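Local coordinates for lysozyme (Asticcacaulis excentricus, PDB 6H9D), which is the muramidase domain of SpmX, related to phage lysozymes that hydrolyse peptidoglycan and linked to cell morphogenesis and stalk synthesis, at residues 62-65 / 66-70; 4-8 / 9-13. All coordinates share one frame; numbering follows the deposited sequence.

Interaction 1 of 2, residues 62-65 / 66-70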
loop_
_atom_site.group_PDB
_atom_site.type_symbol
_atom_site.label_atom_id
_atom_site.label_comp_id
_atom_site.label_asym_id
_atom_site.label_seq_id
_atom_site.Cartn_x
_atom_site.Cartn_y
_atom_site.Cartn_z
ATOM N N LEU A 62 5.825 1.718 8.076
ATOM C CA LEU A 62 6.915 0.991 8.736
ATOM C C LEU A 62 6.604 -0.498 8.811
ATOM O O LEU A 62 7.449 -1.291 8.422
ATOM C CB LEU A 62 7.186 1.551 10.136
ATOM C CG LEU A 62 7.921 2.889 10.189
ATOM C CD1 LEU A 62 7.998 3.407 11.624
ATOM C CD2 LEU A 62 9.319 2.780 9.593
ATOM N N PRO A 63 5.438 -0.947 9.327
ATOM C CA PRO A 63 5.138 -2.370 9.391
ATOM C C PRO A 63 4.949 -3.029 8.023
ATOM O O PRO A 63 5.178 -4.234 7.887
ATOM C CB PRO A 63 3.862 -2.481 10.216
ATOM C CG PRO A 63 3.263 -1.093 10.185
ATOM C CD PRO A 63 4.405 -0.133 9.985
ATOM N N ILE A 64 4.560 -2.246 7.016
ATOM C CA ILE A 64 4.484 -2.780 5.639
ATOM C C ILE A 64 5.900 -3.059 5.118
ATOM O O ILE A 64 6.123 -4.104 4.487
ATOM C CB ILE A 64 3.739 -1.827 4.685
ATOM C CG1 ILE A 64 2.426 -1.292 5.292
ATOM C CG2 ILE A 64 3.521 -2.532 3.357
ATOM C CD1 ILE A 64 1.442 -2.376 5.660
ATOM N N VAL A 65 6.801 -2.086 5.285
ATOM C CA VAL A 65 8.207 -2.210 4.887
ATOM C C VAL A 65 8.821 -3.451 5.568
ATOM O O VAL A 65 9.526 -4.243 4.926
ATOM C CB VAL A 65 8.983 -0.915 5.194
ATOM C CG1 VAL A 65 10.506 -1.077 5.138
ATOM C CG2 VAL A 65 8.541 0.216 4.285
ATOM N N GLU A 66 8.518 -3.638 6.861
ATOM C CA GLU A 66 8.980 -4.810 7.620
ATOM C C GLU A 66 8.403 -6.100 7.029
ATOM O O GLU A 66 9.143 -7.046 6.804
ATOM C CB GLU A 66 8.593 -4.666 9.089
ATOM C CG GLU A 66 9.460 -3.643 9.794
ATOM C CD GLU A 66 10.939 -3.979 9.684
ATOM O OE1 GLU A 66 11.322 -5.073 10.153
ATOM O OE2 GLU A 66 11.690 -3.178 9.086
ATOM N N ALA A 67 7.082 -6.119 6.785
ATOM C CA ALA A 67 6.393 -7.277 6.274
ATOM C C ALA A 67 6.964 -7.700 4.910
ATOM O O ALA A 67 7.166 -8.883 4.670
ATOM C CB ALA A 67 4.919 -7.009 6.170
ATOM N N VAL A 68 7.202 -6.742 4.010
ATOM C CA VAL A 68 7.586 -7.097 2.642
ATOM C C VAL A 68 9.002 -7.683 2.689
ATOM O O VAL A 68 9.277 -8.711 2.091
ATOM C CB VAL A 68 7.477 -5.909 1.666
ATOM C CG1 VAL A 68 8.069 -6.267 0.313
ATOM C CG2 VAL A 68 6.020 -5.470 1.492
ATOM N N ASN A 69 9.838 -7.054 3.492
ATOM C CA ASN A 69 11.223 -7.512 3.726
ATOM C C ASN A 69 11.195 -8.926 4.304
ATOM O O ASN A 69 11.952 -9.757 3.855
ATOM C CB ASN A 69 11.908 -6.582 4.717
ATOM C CG ASN A 69 12.635 -5.464 4.024
ATOM O OD1 ASN A 69 13.482 -5.709 3.191
ATOM N ND2 ASN A 69 12.311 -4.242 4.365
ATOM N N ASN A 70 10.288 -9.182 5.229
ATOM C CA ASN A 70 10.252 -10.494 5.908
ATOM C C ASN A 70 9.581 -11.560 5.052
ATOM O O ASN A 70 9.977 -12.705 5.186
ATOM C CB ASN A 70 9.544 -10.409 7.258
ATOM C CG ASN A 70 10.225 -9.496 8.251
ATOM O OD1 ASN A 70 11.365 -9.098 8.068
ATOM N ND2 ASN A 70 9.511 -9.141 9.295
#

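Interaction 2 of 2, residues 4-8 / 9-13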
loop_
_atom_site.group_PDB
_atom_site.type_symbol
_atom_site.label_atom_id
_atom_site.label_comp_id
_atom_site.label_asym_id
_atom_site.label_seq_id
_atom_site.Cartn_x
_atom_site.Cartn_y
_atom_site.Cartn_z
ATOM N N HIS A 4 15.384 -3.660 2.642
ATOM C CA HIS A 4 15.023 -2.551 1.786
ATOM C C HIS A 4 14.258 -1.477 2.574
ATOM O O HIS A 4 13.567 -1.773 3.565
ATOM C CB HIS A 4 14.172 -3.038 0.605
ATOM C CG HIS A 4 14.773 -4.149 -0.184
ATOM N ND1 HIS A 4 15.706 -3.915 -1.187
ATOM C CD2 HIS A 4 14.553 -5.488 -0.149
ATOM C CE1 HIS A 4 16.049 -5.071 -1.725
ATOM N NE2 HIS A 4 15.349 -6.059 -1.105
ATOM N N LYS A 5 14.329 -0.251 2.058
ATOM C CA LYS A 5 13.569 0.902 2.535
ATOM C C LYS A 5 12.724 1.456 1.381
ATOM O O LYS A 5 13.169 1.446 0.215
ATOM C CB LYS A 5 14.523 1.981 3.062
ATOM C CG LYS A 5 15.401 1.555 4.233
ATOM C CD LYS A 5 16.647 2.403 4.413
ATOM C CE LYS A 5 17.826 1.616 4.962
ATOM N NZ LYS A 5 19.121 2.298 4.715
ATOM N N ILE A 6 11.524 1.963 1.705
ATOM C CA ILE A 6 10.673 2.539 0.671
ATOM C C ILE A 6 11.313 3.862 0.243
ATOM O O ILE A 6 11.695 4.663 1.093
ATOM C CB ILE A 6 9.202 2.710 1.117
ATOM C CG1 ILE A 6 8.332 3.187 -0.048
ATOM C CG2 ILE A 6 9.042 3.630 2.323
ATOM C CD1 ILE A 6 6.881 2.927 0.147
ATOM N N SER A 7 11.457 4.060 -1.068
ATOM C CA SER A 7 12.060 5.273 -1.607
ATOM C C SER A 7 11.063 6.429 -1.522
ATOM O O SER A 7 9.872 6.236 -1.268
ATOM C CB SER A 7 12.519 5.067 -3.029
ATOM O OG SER A 7 11.412 5.080 -3.908
ATOM N N ARG A 8 11.561 7.638 -1.782
ATOM C CA ARG A 8 10.718 8.801 -1.852
ATOM C C ARG A 8 9.676 8.632 -2.965
ATOM O O ARG A 8 8.513 8.981 -2.795
ATOM C CB ARG A 8 11.574 10.056 -2.063
ATOM C CG ARG A 8 10.783 11.355 -2.072
ATOM C CD ARG A 8 11.715 12.554 -2.049
ATOM N NE ARG A 8 11.107 13.748 -2.634
ATOM C CZ ARG A 8 11.696 14.938 -2.685
ATOM N NH1 ARG A 8 12.837 15.135 -2.040
ATOM N NH2 ARG A 8 11.151 15.922 -3.383
ATOM N N ALA A 9 10.090 8.103 -4.118
ATOM C CA ALA A 9 9.160 7.879 -5.247
ATOM C C ALA A 9 8.024 6.932 -4.823
ATOM O O ALA A 9 6.867 7.123 -5.217
ATOM C CB ALA A 9 9.915 7.327 -6.437
ATOM N N GLY A 10 8.379 5.903 -4.048
ATOM C CA GLY A 10 7.449 4.904 -3.523
ATOM C C GLY A 10 6.412 5.533 -2.609
ATOM O O GLY A 10 5.217 5.262 -2.680
ATOM N N VAL A 11 6.885 6.413 -1.716
ATOM C CA VAL A 11 5.996 7.159 -0.842
ATOM C C VAL A 11 5.047 8.022 -1.676
ATOM O O VAL A 11 3.859 8.049 -1.418
ATOM C CB VAL A 11 6.780 7.990 0.195
ATOM C CG1 VAL A 11 5.845 8.899 0.968
ATOM C CG2 VAL A 11 7.568 7.075 1.132
ATOM N N GLU A 12 5.569 8.706 -2.699
ATOM C CA GLU A 12 4.729 9.606 -3.520
ATOM C C GLU A 12 3.654 8.792 -4.265
ATOM O O GLU A 12 2.515 9.220 -4.385
ATOM C CB GLU A 12 5.563 10.400 -4.532
ATOM C CG GLU A 12 6.546 11.380 -3.915
ATOM C CD GLU A 12 6.014 12.254 -2.790
ATOM O OE1 GLU A 12 4.917 12.837 -2.961
ATOM O OE2 GLU A 12 6.710 12.347 -1.752
ATOM N N LEU A 13 4.015 7.611 -4.768
ATOM C CA LEU A 13 3.038 6.742 -5.416
ATOM C C LEU A 13 1.876 6.442 -4.451
ATOM O O LEU A 13 0.701 6.586 -4.767
ATOM C CB LEU A 13 3.724 5.445 -5.859
ATOM C CG LEU A 13 2.762 4.418 -6.459
ATOM C CD1 LEU A 13 2.222 4.932 -7.780
ATOM C CD2 LEU A 13 3.403 3.056 -6.646
#

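Interaction 1 of 2, residues 62-65 / 66-70
Near its C-terminal end, the long helix 50-71 carries a carbonyl gripped twice: V65 O accepts from both the backbone and the side chain of N69, one turn later. The main-chain bond, N69 N to V65 O, is 3.2 Å long and nearly straight (161°). The amide adds a second donor, N69 ND2 to V65 O at 2.8 Å, more bent at 130° and arriving from well above the carbonyl plane, on the face opposite to the backbone donor. A chi1 of -92°, off the usual staggered value, swings the N69 amide back along the helix over that oxygen. N69 ND2 thereby also lies 3.7 Å from V65 CG1, the two side chains running alongside each other; N69 OD1 accepts from H4 N. Asparagine suits this place because one short amide can serve both partners.

In this lysozyme-family fold the same helix presents another face to helices 78-91 and 93-97. There I64 and V68, one turn apart, share a buried apolar face, their CG2 atoms 4.3 Å apart, with I64 resting on V85, C88 and I93, and V68 on F81 and F96. P63 lacks an N-H for the preceding turn, where the helix kinks, yet P63 O accepts from A67 N at 2.9 Å. E66, on the exposed side, bends at chi2, and its OE1 pairs with R3, outside this stretch, in a salt bridge.

Interaction 2 of 2, residues 4-8 / 9-13
S7 is the N-cap of helix 8-16, and I6 just before it lies across V11, the two side chains meeting at about a right angle. Isoleucine suits its place by offering two apolar branches: I6 CG2 touches V11 CG2 at 3.9 Å, while I6 CD1 reaches over the backbone of the first turn to 3.8 Å from G10 C. With CG1 anti to the backbone N (chi1 -174°), this longer branch runs above G10, which has no side chain, so I6 CG1 and CD1 lie directly against its backbone. Both side chains also pack on helix 50-71, I6 against L61 and V65, V11 against D54 and R58.

The serine hydroxyl is placed by chi1 of 76°, which tucks OG between the backbone N and carbonyl carbon and brings it to the start of the helix. It accepts from G10 N and is also hydrogen-bonded to D82 of helix 78-91, so a small polar residue both caps one helix and ties it to another. R8 instead extends outward in an almost straight chain, and E12 CG, set beside its own backbone N by chi1 (-65°), comes 3.3 Å from R8 O.

Interactions 1 and 2 both lie within single runs of chain and are partly buried, but they treat helix polarity differently. Residues 62-70 belong to the last turns of helix 50-71, where V65 O already has a backbone donor and the N69 amide adds a second. Residues 4-13 span a helix start, where a hydroxyl serves a backbone N-H that a preceding turn would otherwise bond. I64 and V68 face helices 78-91 and 93-97, whereas I6 lies between helices 78-91 and 50-71. Exposed charged residues mark both: E66 in one, R8 in the other. The H4-N69 hydrogen bond joins the two, and V65 CG2 packs 4.0 Å from I6 CG2, seating the N-terminal segment against helix 50-71.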